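PDB 6UYH: prolyl-tRNA synthetase from Naegleria fowleri, which catalyses, as a class II aminoacyl-tRNA synthetase, the ATP-dependent attachment of proline to its tRNA, and is held here with the inhibitor halofuginone and an ATP analogue. Local coordinates for residues Gly70-Phe76 with Lys141-Thr146; Leu138-Leu142 with His171-Lys175; Val184-Leu188 with Tyr219-Val223. All coordinates share one frame; numbering follows the deposited sequence.

Interaction 1 (Gly70-Phe76 with Lys141-Thr146); sequences GVQNVMF and KLNQWT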
loop_
_atom_site.group_PDB
_atom_site.type_symbol
_atom_site.label_atom_id
_atom_site.label_comp_id
_atom_site.label_asym_id
_atom_site.label_seq_id
_atom_site.Cartn_x
_atom_site.Cartn_y
_atom_site.Cartn_z
ATOM N N GLY A 70 -2.643 8.709 17.386
ATOM C CA GLY A 70 -3.650 7.699 17.600
ATOM C C GLY A 70 -4.430 7.321 16.365
ATOM O O GLY A 70 -5.473 6.671 16.483
ATOM N N VAL A 71 -3.969 7.704 15.186
ATOM C CA VAL A 71 -4.661 7.329 13.961
ATOM C C VAL A 71 -4.279 5.897 13.613
ATOM O O VAL A 71 -3.121 5.494 13.787
ATOM C CB VAL A 71 -4.303 8.289 12.813
ATOM C CG1 VAL A 71 -5.089 7.920 11.544
ATOM C CG2 VAL A 71 -4.580 9.749 13.210
ATOM N N GLN A 72 -5.241 5.121 13.116
ATOM C CA GLN A 72 -5.005 3.726 12.743
ATOM C C GLN A 72 -5.304 3.490 11.270
ATOM O O GLN A 72 -6.280 4.027 10.733
ATOM C CB GLN A 72 -5.868 2.773 13.571
ATOM C CG GLN A 72 -5.776 2.965 15.063
ATOM C CD GLN A 72 -6.679 1.980 15.783
ATOM O OE1 GLN A 72 -6.232 0.928 16.211
ATOM N NE2 GLN A 72 -7.963 2.313 15.890
ATOM N N ASN A 73 -4.494 2.641 10.623
ATOM C CA ASN A 73 -4.711 2.355 9.206
ATOM C C ASN A 73 -5.764 1.268 9.022
ATOM O O ASN A 73 -5.847 0.315 9.808
ATOM C CB ASN A 73 -3.414 1.913 8.521
ATOM C CG ASN A 73 -2.437 3.054 8.342
ATOM O OD1 ASN A 73 -2.791 4.223 8.534
ATOM N ND2 ASN A 73 -1.205 2.724 7.954
ATOM N N VAL A 74 -6.560 1.417 7.967
ATOM C CA VAL A 74 -7.630 0.492 7.608
ATOM C C VAL A 74 -7.585 0.261 6.100
ATOM O O VAL A 74 -6.752 0.827 5.392
ATOM C CB VAL A 74 -9.019 1.031 8.008
ATOM C CG1 VAL A 74 -9.116 1.173 9.519
ATOM C CG2 VAL A 74 -9.281 2.379 7.318
ATOM N N MET A 75 -8.519 -0.555 5.595
ATOM C CA MET A 75 -8.749 -0.596 4.152
ATOM C C MET A 75 -10.231 -0.837 3.887
ATOM O O MET A 75 -10.747 -1.925 4.168
ATOM C CB MET A 75 -7.911 -1.669 3.461
ATOM C CG MET A 75 -8.022 -1.586 1.927
ATOM S SD MET A 75 -7.502 0.026 1.278
ATOM C CE MET A 75 -5.858 0.154 1.969
ATOM N N PHE A 76 -10.888 0.158 3.318
ATOM C CA PHE A 76 -12.266 0.056 2.858
ATOM C C PHE A 76 -12.287 -0.267 1.372
ATOM O O PHE A 76 -11.265 -0.154 0.686
ATOM C CB PHE A 76 -13.005 1.365 3.123
ATOM C CG PHE A 76 -13.521 1.525 4.531
ATOM C CD1 PHE A 76 -12.667 1.865 5.566
ATOM C CD2 PHE A 76 -14.877 1.388 4.800
ATOM C CE1 PHE A 76 -13.156 2.049 6.869
ATOM C CE2 PHE A 76 -15.375 1.572 6.085
ATOM C CZ PHE A 76 -14.514 1.902 7.121
ATOM N N LYS A 141 -10.279 7.722 14.655
ATOM C CA LYS A 141 -9.343 8.338 13.718
ATOM C C LYS A 141 -8.752 7.244 12.843
ATOM O O LYS A 141 -7.932 6.457 13.314
ATOM C CB LYS A 141 -8.247 9.097 14.470
ATOM C CG LYS A 141 -8.838 10.051 15.518
ATOM C CD LYS A 141 -7.936 11.204 15.862
ATOM C CE LYS A 141 -6.974 10.835 16.943
ATOM N NZ LYS A 141 -6.382 12.058 17.562
ATOM N N LEU A 142 -9.167 7.194 11.584
ATOM C CA LEU A 142 -8.740 6.145 10.666
ATOM C C LEU A 142 -8.103 6.762 9.429
ATOM O O LEU A 142 -8.426 7.884 9.036
ATOM C CB LEU A 142 -9.922 5.268 10.261
ATOM C CG LEU A 142 -10.705 4.626 11.418
ATOM C CD1 LEU A 142 -11.881 3.803 10.886
ATOM C CD2 LEU A 142 -9.801 3.765 12.320
ATOM N N ASN A 143 -7.204 6.005 8.808
ATOM C CA ASN A 143 -6.475 6.453 7.633
ATOM C C ASN A 143 -6.359 5.279 6.672
ATOM O O ASN A 143 -6.310 4.124 7.102
ATOM C CB ASN A 143 -5.078 6.974 8.025
ATOM C CG ASN A 143 -4.224 7.306 6.833
ATOM O OD1 ASN A 143 -4.449 8.320 6.168
ATOM N ND2 ASN A 143 -3.230 6.457 6.547
ATOM N N GLN A 144 -6.336 5.564 5.373
ATOM C CA GLN A 144 -6.004 4.490 4.440
ATOM C C GLN A 144 -5.176 5.025 3.280
ATOM O O GLN A 144 -5.377 6.151 2.822
ATOM C CB GLN A 144 -7.259 3.758 3.922
ATOM C CG GLN A 144 -8.356 4.642 3.364
ATOM C CD GLN A 144 -9.541 3.826 2.866
ATOM O OE1 GLN A 144 -9.778 2.717 3.340
ATOM N NE2 GLN A 144 -10.292 4.376 1.909
ATOM N N TRP A 145 -4.219 4.200 2.838
ATOM C CA TRP A 145 -3.389 4.448 1.663
ATOM C C TRP A 145 -3.999 3.664 0.505
ATOM O O TRP A 145 -3.983 2.428 0.522
ATOM C CB TRP A 145 -1.947 4.000 1.921
ATOM C CG TRP A 145 -1.290 4.733 3.036
ATOM C CD1 TRP A 145 -1.247 4.371 4.354
ATOM C CD2 TRP A 145 -0.561 5.954 2.929
ATOM N NE1 TRP A 145 -0.541 5.303 5.076
ATOM C CE2 TRP A 145 -0.123 6.295 4.227
ATOM C CE3 TRP A 145 -0.260 6.812 1.865
ATOM C CZ2 TRP A 145 0.616 7.447 4.489
ATOM C CZ3 TRP A 145 0.473 7.944 2.118
ATOM C CH2 TRP A 145 0.901 8.261 3.425
ATOM N N THR A 146 -4.556 4.370 -0.484
ATOM C CA THR A 146 -5.382 3.729 -1.502
ATOM C C THR A 146 -5.167 4.383 -2.857
ATOM O O THR A 146 -4.618 5.490 -2.970
ATOM C CB THR A 146 -6.893 3.815 -1.188
ATOM O OG1 THR A 146 -7.327 5.173 -1.341
ATOM C CG2 THR A 146 -7.213 3.390 0.212
HETATM O O HOH W 1 -9.200 5.517 16.395
HETATM O O HOH W 2 -4.135 1.798 4.677
#
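The Trp145 indole receives the Asn73 carboxamide at its edge: Asn73 ND2 lies in the ring plane, 3.9 Å from Trp145 NE1, with the amide nearly upright to the indole. Both nitrogens turn to Asp63 of helix 49-67, Trp145 NE1 by a hydrogen bond and Asn73 ND2 by a weak one; Asn73 ND2 also bonds Glu56 of the second subunit. Near the plane of the Phe76 ring, at its edge, sits Gln144 OE1, and Val74 CG2 lies at the same ring's edge, in its plane; Met124, Ser127 and Trp131 and Ile46 of the second subunit also touch this side chain. The same Gln144 OE1 accepts Phe76 N at 2.8 Å, in the carbonyl plane. Gln144 CG is squeezed between the backbone N and carbonyl carbon (chi1 51°), and the extended chain beyond it carries the amide across to Phe76. Asn73 and Asn143 run side by side. Asn143 ND2 gives Asn73 OD1 a 3.0 Å bond that is nearly straight (170°), although the donor stands above the Asn73 carbonyl plane; Asn143 OD1 is taken by Gln168. The two backbones pair in parallel, with Gln72 N to Lys141 O at 3.0 Å, Asn143 N to Gln72 O at 2.9 Å and Val74 N to Asn143 O at 2.9 Å. A water bridges Val74 O and Trp145 N. After the strand pairing ends, a side-chain oxygen thus takes over as acceptor for the departing backbone. The long helix 49-67, this short strand and their position at the subunit interface are consistent with class II motif 1, and the amide network joins that interface to the catalytic-core sheet.

Interaction 2 (Leu138-Leu142 with His171-Lys175); sequences LPLKL and HSAFK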
loop_
_atom_site.group_PDB
_atom_site.type_symbol
_atom_site.label_atom_id
_atom_site.label_comp_id
_atom_site.label_asym_id
_atom_site.label_seq_id
_atom_site.Cartn_x
_atom_site.Cartn_y
_atom_site.Cartn_z
ATOM N N LEU A 138 -15.135 7.766 21.033
ATOM C CA LEU A 138 -14.504 8.899 20.389
ATOM C C LEU A 138 -13.245 9.306 21.147
ATOM O O LEU A 138 -13.185 9.169 22.370
ATOM C CB LEU A 138 -15.472 10.089 20.322
ATOM C CG LEU A 138 -16.720 9.825 19.483
ATOM C CD1 LEU A 138 -17.739 10.928 19.700
ATOM C CD2 LEU A 138 -16.361 9.704 18.010
ATOM N N PRO A 139 -12.221 9.816 20.451
ATOM C CA PRO A 139 -12.221 10.021 19.000
ATOM C C PRO A 139 -11.988 8.742 18.219
ATOM O O PRO A 139 -11.374 7.803 18.742
ATOM C CB PRO A 139 -11.071 11.007 18.788
ATOM C CG PRO A 139 -10.139 10.735 19.928
ATOM C CD PRO A 139 -11.011 10.364 21.091
ATOM N N LEU A 140 -12.537 8.697 17.008
ATOM C CA LEU A 140 -12.273 7.640 16.039
ATOM C C LEU A 140 -11.469 8.260 14.909
ATOM O O LEU A 140 -11.927 9.212 14.274
ATOM C CB LEU A 140 -13.570 7.033 15.497
ATOM C CG LEU A 140 -13.420 6.019 14.352
ATOM C CD1 LEU A 140 -12.614 4.804 14.799
ATOM C CD2 LEU A 140 -14.781 5.589 13.806
ATOM N N LYS A 141 -10.279 7.722 14.655
ATOM C CA LYS A 141 -9.343 8.338 13.718
ATOM C C LYS A 141 -8.752 7.244 12.843
ATOM O O LYS A 141 -7.932 6.457 13.314
ATOM C CB LYS A 141 -8.247 9.097 14.470
ATOM C CG LYS A 141 -8.838 10.051 15.518
ATOM C CD LYS A 141 -7.936 11.204 15.862
ATOM C CE LYS A 141 -6.974 10.835 16.943
ATOM N NZ LYS A 141 -6.382 12.058 17.562
ATOM N N LEU A 142 -9.167 7.194 11.584
ATOM C CA LEU A 142 -8.740 6.145 10.666
ATOM C C LEU A 142 -8.103 6.762 9.429
ATOM O O LEU A 142 -8.426 7.884 9.036
ATOM C CB LEU A 142 -9.922 5.268 10.261
ATOM C CG LEU A 142 -10.705 4.626 11.418
ATOM C CD1 LEU A 142 -11.881 3.803 10.886
ATOM C CD2 LEU A 142 -9.801 3.765 12.320
ATOM N N HIS A 171 -9.884 10.208 8.080
ATOM C CA HIS A 171 -11.260 10.555 8.437
ATOM C C HIS A 171 -11.377 10.396 9.944
ATOM O O HIS A 171 -11.253 9.279 10.460
ATOM C CB HIS A 171 -12.256 9.642 7.715
ATOM C CG HIS A 171 -12.206 9.751 6.224
ATOM N ND1 HIS A 171 -13.103 10.514 5.507
ATOM C CD2 HIS A 171 -11.365 9.203 5.312
ATOM C CE1 HIS A 171 -12.817 10.437 4.220
ATOM N NE2 HIS A 171 -11.769 9.646 4.072
ATOM N N SER A 172 -11.614 11.496 10.657
ATOM C CA SER A 172 -11.681 11.461 12.108
ATOM C C SER A 172 -13.022 11.988 12.600
ATOM O O SER A 172 -13.643 12.841 11.962
ATOM C CB SER A 172 -10.552 12.282 12.723
ATOM O OG SER A 172 -9.302 11.703 12.406
ATOM N N ALA A 173 -13.450 11.474 13.750
ATOM C CA ALA A 173 -14.676 11.895 14.423
ATOM C C ALA A 173 -14.366 12.218 15.877
ATOM O O ALA A 173 -13.603 11.497 16.524
ATOM C CB ALA A 173 -15.749 10.795 14.348
ATOM N N PHE A 174 -14.994 13.276 16.396
ATOM C CA PHE A 174 -14.713 13.803 17.728
ATOM C C PHE A 174 -16.011 14.153 18.437
ATOM O O PHE A 174 -17.046 14.391 17.809
ATOM C CB PHE A 174 -13.846 15.068 17.676
ATOM C CG PHE A 174 -12.531 14.868 16.981
ATOM C CD1 PHE A 174 -11.389 14.549 17.705
ATOM C CD2 PHE A 174 -12.435 15.014 15.613
ATOM C CE1 PHE A 174 -10.169 14.379 17.067
ATOM C CE2 PHE A 174 -11.221 14.836 14.962
ATOM C CZ PHE A 174 -10.087 14.520 15.695
ATOM N N LYS A 175 -15.932 14.225 19.764
ATOM C CA LYS A 175 -17.087 14.652 20.541
ATOM C C LYS A 175 -17.272 16.165 20.544
ATOM O O LYS A 175 -18.378 16.632 20.825
ATOM C CB LYS A 175 -16.977 14.140 21.981
ATOM C CG LYS A 175 -15.883 14.801 22.803
ATOM C CD LYS A 175 -15.836 14.227 24.218
ATOM C CE LYS A 175 -14.720 14.858 25.039
ATOM N NZ LYS A 175 -14.534 14.173 26.349
#
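Lys141 lays its aliphatic chain across Ser172 and on to Phe174. Its CB comes within 3.5 Å of Ser172 OG, whose hydrogen bond goes to Glu183 of helix 177-198. The lysine chain crosses the Phe174 side chain at about a right angle, with Lys141 CD 4.0 Å from Phe174 CZ, and only beyond CD does a bend at chi3 (-86°) turn CE and the ammonium group toward Leu69 O. Phe174 CB points away from the strand opposite, yet with CG beside the backbone N (chi1 -58°) the ring swings back, and Phe174 CD1 meets CB of Pro139, a residue preceded by a cis peptide, at 3.7 Å. On the other side of the pairing, Leu138 splits its two methyls: CD2 packs 3.9 Å from Ala173 CB, and CD1 lies over the backbone at Lys175 N, 3.8 Å away, close to the CB of that lysine. The strands run antiparallel, 175° apart. Leu140 and Ala173 form a hydrogen-bonded pair, with Ala173 N to Leu140 O at 2.8 Å, and so do Leu142 and His171, with His171 N to Leu142 O at 2.9 Å. Lys141 with Ser172 is the non-hydrogen-bonded pair between them. His171 touches halofuginone, and its ring is gripped at both nitrogens, ND1 by Tyr125 and NE2 by Glu169, while Tyr128 bonds its carbonyl oxygen. The chemistry therefore changes along the ladder: apolar and aliphatic cover at the Leu138-Pro139 end gives way to a pocket histidine whose backbone is fixed by strand 140-149 and whose rotation is set by two polar neighbours.

Interaction 3 (Val184-Leu188 with Tyr219-Val223); sequences VFTIL and YTTTV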
loop_
_atom_site.group_PDB
_atom_site.type_symbol
_atom_site.label_atom_id
_atom_site.label_comp_id
_atom_site.label_asym_id
_atom_site.label_seq_id
_atom_site.Cartn_x
_atom_site.Cartn_y
_atom_site.Cartn_z
ATOM N N VAL A 184 -7.337 19.461 12.550
ATOM C CA VAL A 184 -7.211 20.042 11.208
ATOM C C VAL A 184 -5.838 20.682 11.028
ATOM O O VAL A 184 -5.137 20.441 10.034
ATOM C CB VAL A 184 -8.331 21.069 10.952
ATOM C CG1 VAL A 184 -8.035 21.839 9.637
ATOM C CG2 VAL A 184 -9.686 20.390 10.887
ATOM N N PHE A 185 -5.428 21.496 12.000
ATOM C CA PHE A 185 -4.195 22.260 11.837
ATOM C C PHE A 185 -2.967 21.428 12.177
ATOM O O PHE A 185 -1.880 21.686 11.645
ATOM C CB PHE A 185 -4.287 23.552 12.661
ATOM C CG PHE A 185 -5.318 24.501 12.123
ATOM C CD1 PHE A 185 -5.000 25.374 11.087
ATOM C CD2 PHE A 185 -6.623 24.471 12.597
ATOM C CE1 PHE A 185 -5.952 26.230 10.558
ATOM C CE2 PHE A 185 -7.584 25.325 12.076
ATOM C CZ PHE A 185 -7.248 26.207 11.055
ATOM N N THR A 186 -3.132 20.418 13.035
ATOM C CA THR A 186 -2.078 19.430 13.263
ATOM C C THR A 186 -1.752 18.660 11.984
ATOM O O THR A 186 -0.575 18.478 11.634
ATOM C CB THR A 186 -2.513 18.477 14.380
ATOM O OG1 THR A 186 -2.638 19.209 15.608
ATOM C CG2 THR A 186 -1.502 17.339 14.553
ATOM N N ILE A 187 -2.782 18.198 11.264
ATOM C CA ILE A 187 -2.536 17.489 10.007
ATOM C C ILE A 187 -1.962 18.443 8.970
ATOM O O ILE A 187 -1.064 18.079 8.202
ATOM C CB ILE A 187 -3.825 16.806 9.496
ATOM C CG1 ILE A 187 -4.299 15.722 10.486
ATOM C CG2 ILE A 187 -3.600 16.175 8.106
ATOM C CD1 ILE A 187 -3.337 14.549 10.639
ATOM N N LEU A 188 -2.463 19.684 8.936
ATOM C CA LEU A 188 -1.936 20.667 7.990
ATOM C C LEU A 188 -0.445 20.907 8.217
ATOM O O LEU A 188 0.328 21.043 7.258
ATOM C CB LEU A 188 -2.711 21.985 8.107
ATOM C CG LEU A 188 -2.417 22.984 6.975
ATOM C CD1 LEU A 188 -3.011 22.501 5.663
ATOM C CD2 LEU A 188 -2.921 24.377 7.333
ATOM N N TYR A 219 -15.036 24.413 6.821
ATOM C CA TYR A 219 -13.928 25.175 6.265
ATOM C C TYR A 219 -12.844 24.213 5.805
ATOM O O TYR A 219 -12.725 23.097 6.320
ATOM C CB TYR A 219 -13.361 26.186 7.267
ATOM C CG TYR A 219 -12.718 25.597 8.507
ATOM C CD1 TYR A 219 -13.427 25.505 9.704
ATOM C CD2 TYR A 219 -11.397 25.170 8.494
ATOM C CE1 TYR A 219 -12.843 24.984 10.848
ATOM C CE2 TYR A 219 -10.807 24.632 9.629
ATOM C CZ TYR A 219 -11.532 24.548 10.798
ATOM O OH TYR A 219 -10.945 24.031 11.924
ATOM N N THR A 220 -12.054 24.662 4.826
ATOM C CA THR A 220 -11.017 23.859 4.193
ATOM C C THR A 220 -9.682 24.577 4.317
ATOM O O THR A 220 -9.587 25.770 3.997
ATOM C CB THR A 220 -11.345 23.619 2.714
ATOM O OG1 THR A 220 -12.529 22.820 2.608
ATOM C CG2 THR A 220 -10.201 22.908 2.007
ATOM N N THR A 221 -8.658 23.860 4.778
ATOM C CA THR A 221 -7.308 24.403 4.800
ATOM C C THR A 221 -6.470 23.691 3.746
ATOM O O THR A 221 -6.777 22.565 3.341
ATOM C CB THR A 221 -6.642 24.275 6.191
ATOM O OG1 THR A 221 -6.416 22.890 6.512
ATOM C CG2 THR A 221 -7.521 24.926 7.272
ATOM N N THR A 222 -5.424 24.374 3.277
ATOM C CA THR A 222 -4.589 23.860 2.199
ATOM C C THR A 222 -3.141 24.251 2.454
ATOM O O THR A 222 -2.869 25.227 3.153
ATOM C CB THR A 222 -5.068 24.416 0.831
ATOM O OG1 THR A 222 -4.217 23.950 -0.219
ATOM C CG2 THR A 222 -5.068 25.942 0.829
ATOM N N VAL A 223 -2.209 23.471 1.905
ATOM C CA VAL A 223 -0.831 23.923 1.724
ATOM C C VAL A 223 -0.646 24.217 0.239
ATOM O O VAL A 223 -0.791 23.325 -0.607
ATOM C CB VAL A 223 0.204 22.905 2.235
ATOM C CG1 VAL A 223 0.272 22.956 3.765
ATOM C CG2 VAL A 223 -0.126 21.473 1.770
#
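Leu188 reaches from the helix to the strand and packs mainly round Thr221. From its CA the side chain heads toward the strand, with CG anti to the backbone N (chi1 -169°). CB stands 4.1 Å from Thr221 OG1. CG is near the same Thr221 oxygen and, at 4.2 Å, Val223 CG1. The branches then part: Leu188 CD1 goes deepest, 3.5 Å from Thr221 OG1, and also presses on the backbone carbonyl carbon of Thr222 and, at 3.8 Å, on Val223 CG1, while Leu188 CD2 settles 3.9 Å from Thr221 CB. The Leu188 and Val223 side chains run antiparallel alongside each other. The hydroxyl in this apolar setting is not left wanting, since Thr221 OG1 hydrogen-bonds Ser239 O. One turn earlier, Val184 and Tyr219 approach head-on, Val184 CG1 coming to 3.9 Å from Tyr219 CE2. Phe185 crosses Tyr219 obliquely, its CE2 3.6 Å from Tyr219 OH, and Phe185 CE1 also meets the Thr221 methyl CG2. Tyr219 OH is tied to Asp181, on the same helix. No hydrogen bond joins the two segments; the contact is made by van der Waals packing. The Thr222 CB points away from the helix, and its side chain lies about 6 Å from the bound ATP analogue at the nearest atoms. The helix segment runs almost along the strand, 16° from parallel, laying helix 177-198 against the antiparallel sheet of the class II core. Strand 219-227 is flanked there by strands 204-207 and 232-243; Leu188 also touches Lys205 of the former, and Val184 touches His241 of the latter and Asn267 of strand 261-272.

Following the chain from the N terminus, residues 70-76 wait 64 residues before interaction 1 closes the first loop onto strand 140-149. Interaction 2 begins on that same strand, sharing Lys141 and Leu142, and closes the next loop as strand 164-174 returns beside it. Strand 140-149 therefore has the short strand 72-73 as one neighbour and strand 164-174 as another. The chain passes directly from strand 164-174 into helix 177-198, and interaction 3 shuts a third loop by setting this helix on strand 219-227. Interactions 1 and 2 overlap on strand 140-149, while interaction 3 follows both in series; none nests in another. Together they join subunit interface, inhibitor pocket and helix-covered sheet.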